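Local coordinates for alpha-fucosidase GH29 (Fusarium graminearum, PDB 4PSR), which hydrolyses alpha-L-fucosides, probably releasing fucose linked alpha-1,6 to the reducing-end N-acetylglucosamine of glycoprotein glycans, at residues E46-P55 against Y174-P184. Sequence-based numbering, arbitrary orientation.
Sequences EWYPRNMYEP and YNYNGFFQWAP. With FUL (beta-L-fucopyranose), chain M.
Segments 46-55 and 174-184 meet at Arg50 and Phe180, whose CA atoms are 5.2 Å apart, and again at Tyr53 and Trp182; water 1 bridges them, donating to Arg50 O and Phe179 O and accepting from Trp182 N. Arg50 carries the polar part. Its CB lies over the centre of the Phe179 ring, 3.6 Å from the centroid, a CH-pi contact. With CG roughly opposite the backbone N (chi1 154°), the chain then runs extended and takes the guanidinium on to Gln181. There NH1 and NH2 both grip one atom, Gln181 OE1, at 3.0 and 3.2 Å respectively, and NH1 also donates to Phe179 O, with an N-H...O angle of 164°; these acceptors lie in the guanidinium plane. Trp182 CZ3 covers one face of this group and Tyr174 OH the other, contacts that, with the in-plane bonds, should limit its rotation. Both segments belong to loops of the GH29 catalytic TIM barrel, 174-184 following the barrel strand 165-170, and the contact reaches the fucose site through Trp47. Trp47 NE1 donates to O2 of the bound fucose at 2.9 Å, while fucose O3 donates to Glu46 OE2. Phe179 turns its edge to the indole face, the planes 86° apart, and Tyr174 completes the aromatic cluster, its CE2 3.8 Å from Trp47 CH2 with the rings oblique; the cluster thus backs a sugar-binding side chain. Farther from the sugar, Glu54 CG sits 3.5 Å from the centroid of the six-membered ring of Trp182, with Pro55 CD over the five-membered ring on the same face. Ala183 CA lies over the Tyr53 ring, whose hydroxyl is hydrogen-bonded to Tyr75 N.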
loop_
_atom_site.group_PDB
_atom_site.type_symbol
_atom_site.label_atom_id
_atom_site.label_comp_id
_atom_site.label_asym_id
_atom_site.label_seq_id
_atom_site.Cartn_x
_atom_site.Cartn_y
_atom_site.Cartn_z
ATOM N N GLU A 46 17.929 6.856 0.766
ATOM C CA GLU A 46 18.226 5.631 1.481
ATOM C C GLU A 46 19.094 4.649 0.693
ATOM O O GLU A 46 19.568 3.679 1.269
ATOM C CB GLU A 46 16.921 4.951 1.937
ATOM C CG GLU A 46 16.095 4.280 0.836
ATOM C CD GLU A 46 15.424 5.200 -0.171
ATOM O OE1 GLU A 46 15.244 6.406 0.083
ATOM O OE2 GLU A 46 15.061 4.675 -1.256
ATOM N N TRP A 47 19.297 4.889 -0.618
ATOM C CA TRP A 47 20.259 4.098 -1.401
ATOM C C TRP A 47 21.700 4.598 -1.250
ATOM O O TRP A 47 22.592 4.048 -1.879
ATOM C CB TRP A 47 19.858 3.995 -2.885
ATOM C CG TRP A 47 18.781 2.974 -3.153
ATOM C CD1 TRP A 47 17.751 2.591 -2.325
ATOM C CD2 TRP A 47 18.648 2.169 -4.343
ATOM N NE1 TRP A 47 16.998 1.600 -2.929
ATOM C CE2 TRP A 47 17.533 1.324 -4.166
ATOM C CE3 TRP A 47 19.362 2.097 -5.544
ATOM C CZ2 TRP A 47 17.131 0.397 -5.144
ATOM C CZ3 TRP A 47 18.962 1.175 -6.515
ATOM C CH2 TRP A 47 17.866 0.340 -6.306
ATOM N N TYR A 48 21.938 5.595 -0.413
ATOM C CA TYR A 48 23.316 6.088 -0.194
ATOM C C TYR A 48 24.331 4.977 0.070
ATOM O O TYR A 48 25.427 5.036 -0.473
ATOM C CB TYR A 48 23.361 7.099 0.935
ATOM C CG TYR A 48 24.704 7.788 1.084
ATOM C CD1 TYR A 48 24.961 8.981 0.434
ATOM C CD2 TYR A 48 25.687 7.268 1.910
ATOM C CE1 TYR A 48 26.185 9.627 0.563
ATOM C CE2 TYR A 48 26.904 7.892 2.036
ATOM C CZ TYR A 48 27.135 9.089 1.387
ATOM O OH TYR A 48 28.344 9.744 1.534
ATOM N N PRO A 49 23.996 3.952 0.877
ATOM C CA PRO A 49 25.000 2.904 1.117
ATOM C C PRO A 49 25.482 2.215 -0.155
ATOM O O PRO A 49 26.637 1.747 -0.191
ATOM C CB PRO A 49 24.266 1.908 2.032
ATOM C CG PRO A 49 23.146 2.698 2.664
ATOM C CD PRO A 49 22.751 3.729 1.651
ATOM N N ARG A 50 24.593 2.070 -1.140
ATOM C CA ARG A 50 24.954 1.499 -2.447
ATOM C C ARG A 50 25.701 2.528 -3.297
ATOM O O ARG A 50 26.780 2.234 -3.859
ATOM C CB ARG A 50 23.676 1.078 -3.163
ATOM C CG ARG A 50 23.744 1.049 -4.713
ATOM C CD ARG A 50 22.438 0.498 -5.263
ATOM N NE ARG A 50 22.368 0.467 -6.734
ATOM C CZ ARG A 50 22.903 -0.503 -7.457
ATOM N NH1 ARG A 50 23.596 -1.468 -6.892
ATOM N NH2 ARG A 50 22.746 -0.495 -8.773
ATOM N N ASN A 51 25.146 3.725 -3.414
ATOM C CA ASN A 51 25.672 4.692 -4.380
ATOM C C ASN A 51 26.965 5.378 -3.936
ATOM O O ASN A 51 27.677 5.904 -4.784
ATOM C CB ASN A 51 24.606 5.733 -4.751
ATOM C CG ASN A 51 23.398 5.124 -5.419
ATOM O OD1 ASN A 51 22.294 5.160 -4.871
ATOM N ND2 ASN A 51 23.581 4.572 -6.621
ATOM N N MET A 52 27.285 5.390 -2.647
ATOM C CA MET A 52 28.534 5.972 -2.179
ATOM C C MET A 52 29.741 5.274 -2.836
ATOM O O MET A 52 30.832 5.856 -2.897
ATOM C CB MET A 52 28.643 5.906 -0.642
ATOM C CG MET A 52 28.605 4.491 -0.061
ATOM S SD MET A 52 29.013 4.417 1.701
ATOM C CE MET A 52 30.812 4.376 1.635
ATOM N N TYR A 53 29.556 4.038 -3.271
ATOM C CA TYR A 53 30.618 3.264 -3.919
ATOM C C TYR A 53 30.574 3.337 -5.449
ATOM O O TYR A 53 31.495 2.869 -6.108
ATOM C CB TYR A 53 30.497 1.806 -3.545
ATOM C CG TYR A 53 30.673 1.431 -2.095
ATOM C CD1 TYR A 53 31.929 1.306 -1.531
ATOM C CD2 TYR A 53 29.565 1.110 -1.304
ATOM C CE1 TYR A 53 32.095 0.895 -0.215
ATOM C CE2 TYR A 53 29.722 0.679 0.001
ATOM C CZ TYR A 53 30.985 0.580 0.544
ATOM O OH TYR A 53 31.148 0.133 1.854
ATOM N N GLU A 54 29.497 3.857 -6.011
ATOM C CA GLU A 54 29.278 3.777 -7.460
ATOM C C GLU A 54 30.320 4.632 -8.192
ATOM O O GLU A 54 30.533 5.766 -7.834
ATOM C CB GLU A 54 27.875 4.266 -7.808
ATOM C CG GLU A 54 27.497 4.117 -9.276
ATOM C CD GLU A 54 26.142 4.693 -9.575
ATOM O OE1 GLU A 54 25.499 5.225 -8.643
ATOM O OE2 GLU A 54 25.706 4.602 -10.742
ATOM N N PRO A 55 30.954 4.077 -9.239
ATOM C CA PRO A 55 31.918 4.897 -9.981
ATOM C C PRO A 55 31.305 6.165 -10.539
ATOM O O PRO A 55 30.213 6.122 -11.100
ATOM C CB PRO A 55 32.374 3.955 -11.115
ATOM C CG PRO A 55 32.238 2.614 -10.544
ATOM C CD PRO A 55 31.022 2.660 -9.620
ATOM N N TYR A 174 17.625 -7.796 -1.693
ATOM C CA TYR A 174 18.484 -7.112 -2.664
ATOM C C TYR A 174 19.895 -6.905 -2.112
ATOM O O TYR A 174 20.871 -6.733 -2.862
ATOM C CB TYR A 174 17.843 -5.799 -3.128
ATOM C CG TYR A 174 18.575 -5.046 -4.202
ATOM C CD1 TYR A 174 19.140 -5.700 -5.298
ATOM C CD2 TYR A 174 18.634 -3.666 -4.172
ATOM C CE1 TYR A 174 19.787 -4.993 -6.276
ATOM C CE2 TYR A 174 19.289 -2.944 -5.160
ATOM C CZ TYR A 174 19.847 -3.613 -6.224
ATOM O OH TYR A 174 20.492 -2.848 -7.185
ATOM N N ASN A 175 20.028 -7.004 -0.788
ATOM C CA ASN A 175 21.330 -6.924 -0.141
ATOM C C ASN A 175 22.424 -7.776 -0.804
ATOM O O ASN A 175 23.560 -7.302 -0.933
ATOM C CB ASN A 175 21.178 -7.314 1.346
ATOM C CG ASN A 175 22.497 -7.447 2.052
ATOM O OD1 ASN A 175 22.988 -8.566 2.240
ATOM N ND2 ASN A 175 23.107 -6.324 2.418
ATOM N N TYR A 176 22.076 -8.994 -1.193
ATOM C CA TYR A 176 23.037 -9.910 -1.799
ATOM C C TYR A 176 22.742 -10.171 -3.255
ATOM O O TYR A 176 23.339 -11.096 -3.843
ATOM C CB TYR A 176 23.116 -11.223 -1.020
ATOM C CG TYR A 176 21.869 -12.088 -0.946
ATOM C CD1 TYR A 176 20.899 -11.878 0.051
ATOM C CD2 TYR A 176 21.694 -13.190 -1.807
ATOM C CE1 TYR A 176 19.811 -12.694 0.153
ATOM C CE2 TYR A 176 20.569 -14.004 -1.714
ATOM C CZ TYR A 176 19.650 -13.768 -0.712
ATOM O OH TYR A 176 18.548 -14.583 -0.576
ATOM N N ASN A 177 21.826 -9.392 -3.838
ATOM C CA ASN A 177 21.452 -9.513 -5.255
ATOM C C ASN A 177 21.823 -8.269 -6.041
ATOM O O ASN A 177 21.284 -8.044 -7.112
ATOM C CB ASN A 177 19.959 -9.861 -5.423
ATOM C CG ASN A 177 19.688 -11.324 -5.250
ATOM O OD1 ASN A 177 20.015 -12.127 -6.143
ATOM N ND2 ASN A 177 19.085 -11.707 -4.147
ATOM N N GLY A 178 22.748 -7.465 -5.528
ATOM C CA GLY A 178 23.323 -6.372 -6.277
ATOM C C GLY A 178 23.432 -5.046 -5.561
ATOM O O GLY A 178 24.202 -4.200 -5.984
ATOM N N PHE A 179 22.699 -4.839 -4.470
ATOM C CA PHE A 179 22.739 -3.523 -3.823
ATOM C C PHE A 179 24.153 -3.025 -3.583
ATOM O O PHE A 179 24.464 -1.873 -3.857
ATOM C CB PHE A 179 21.995 -3.592 -2.487
ATOM C CG PHE A 179 21.803 -2.251 -1.795
ATOM C CD1 PHE A 179 20.914 -1.311 -2.283
ATOM C CD2 PHE A 179 22.481 -1.974 -0.619
ATOM C CE1 PHE A 179 20.700 -0.102 -1.627
ATOM C CE2 PHE A 179 22.264 -0.768 0.044
ATOM C CZ PHE A 179 21.385 0.154 -0.467
ATOM N N PHE A 180 24.993 -3.905 -3.043
ATOM C CA PHE A 180 26.362 -3.533 -2.704
ATOM C C PHE A 180 27.366 -3.963 -3.802
ATOM O O PHE A 180 28.526 -4.212 -3.526
ATOM C CB PHE A 180 26.746 -4.152 -1.362
ATOM C CG PHE A 180 26.226 -3.402 -0.145
ATOM C CD1 PHE A 180 26.519 -2.063 0.033
ATOM C CD2 PHE A 180 25.516 -4.082 0.861
ATOM C CE1 PHE A 180 26.099 -1.370 1.177
ATOM C CE2 PHE A 180 25.109 -3.371 2.029
ATOM C CZ PHE A 180 25.403 -2.052 2.173
ATOM N N GLN A 181 26.926 -3.989 -5.051
ATOM C CA GLN A 181 27.800 -4.486 -6.138
ATOM C C GLN A 181 29.106 -3.699 -6.278
ATOM O O GLN A 181 30.101 -4.258 -6.759
ATOM C CB GLN A 181 27.042 -4.475 -7.477
ATOM C CG GLN A 181 26.716 -3.119 -8.034
ATOM C CD GLN A 181 25.878 -3.229 -9.271
ATOM O OE1 GLN A 181 24.678 -3.014 -9.256
ATOM N NE2 GLN A 181 26.527 -3.566 -10.385
ATOM N N TRP A 182 29.110 -2.425 -5.901
ATOM C CA TRP A 182 30.303 -1.583 -6.064
ATOM C C TRP A 182 31.226 -1.521 -4.833
ATOM O O TRP A 182 32.269 -0.846 -4.872
ATOM C CB TRP A 182 29.926 -0.176 -6.517
ATOM C CG TRP A 182 29.182 -0.158 -7.846
ATOM C CD1 TRP A 182 29.639 -0.690 -9.036
ATOM C CD2 TRP A 182 27.881 0.375 -8.129
ATOM N NE1 TRP A 182 28.712 -0.502 -10.030
ATOM C CE2 TRP A 182 27.624 0.155 -9.508
ATOM C CE3 TRP A 182 26.911 1.019 -7.365
ATOM C CZ2 TRP A 182 26.431 0.553 -10.133
ATOM C CZ3 TRP A 182 25.709 1.430 -8.004
ATOM C CH2 TRP A 182 25.483 1.168 -9.372
ATOM N N ALA A 183 30.826 -2.164 -3.730
ATOM C CA ALA A 183 31.692 -2.213 -2.552
ATOM C C ALA A 183 32.915 -3.073 -2.835
ATOM O O ALA A 183 32.800 -4.071 -3.537
ATOM C CB ALA A 183 30.944 -2.762 -1.334
ATOM N N PRO A 184 34.077 -2.713 -2.257
ATOM C CA PRO A 184 35.251 -3.573 -2.437
ATOM C C PRO A 184 34.998 -4.979 -1.911
ATOM O O PRO A 184 34.290 -5.185 -0.913
ATOM C CB PRO A 184 36.314 -2.886 -1.582
ATOM C CG PRO A 184 35.868 -1.472 -1.420
ATOM C CD PRO A 184 34.366 -1.515 -1.448
HETATM C C1 FUL M . 12.029 0.180 -3.103
HETATM C C2 FUL M . 13.336 0.340 -2.354
HETATM O O2 FUL M . 14.478 0.107 -3.193
HETATM C C3 FUL M . 13.342 1.751 -1.828
HETATM O O3 FUL M . 14.572 1.993 -1.182
HETATM C C4 FUL M . 12.178 1.883 -0.878
HETATM O O4 FUL M . 12.380 1.023 0.239
HETATM C C5 FUL M . 10.889 1.535 -1.610
HETATM C C6 FUL M . 9.672 1.565 -0.710
HETATM O O5 FUL M . 10.937 0.246 -2.216
HETATM O O1 FUL M . 12.007 -1.096 -3.691
HETATM O O HOH W 1 27.140 -0.746 -4.306
HETATM O O HOH W 2 33.453 0.783 -7.377
#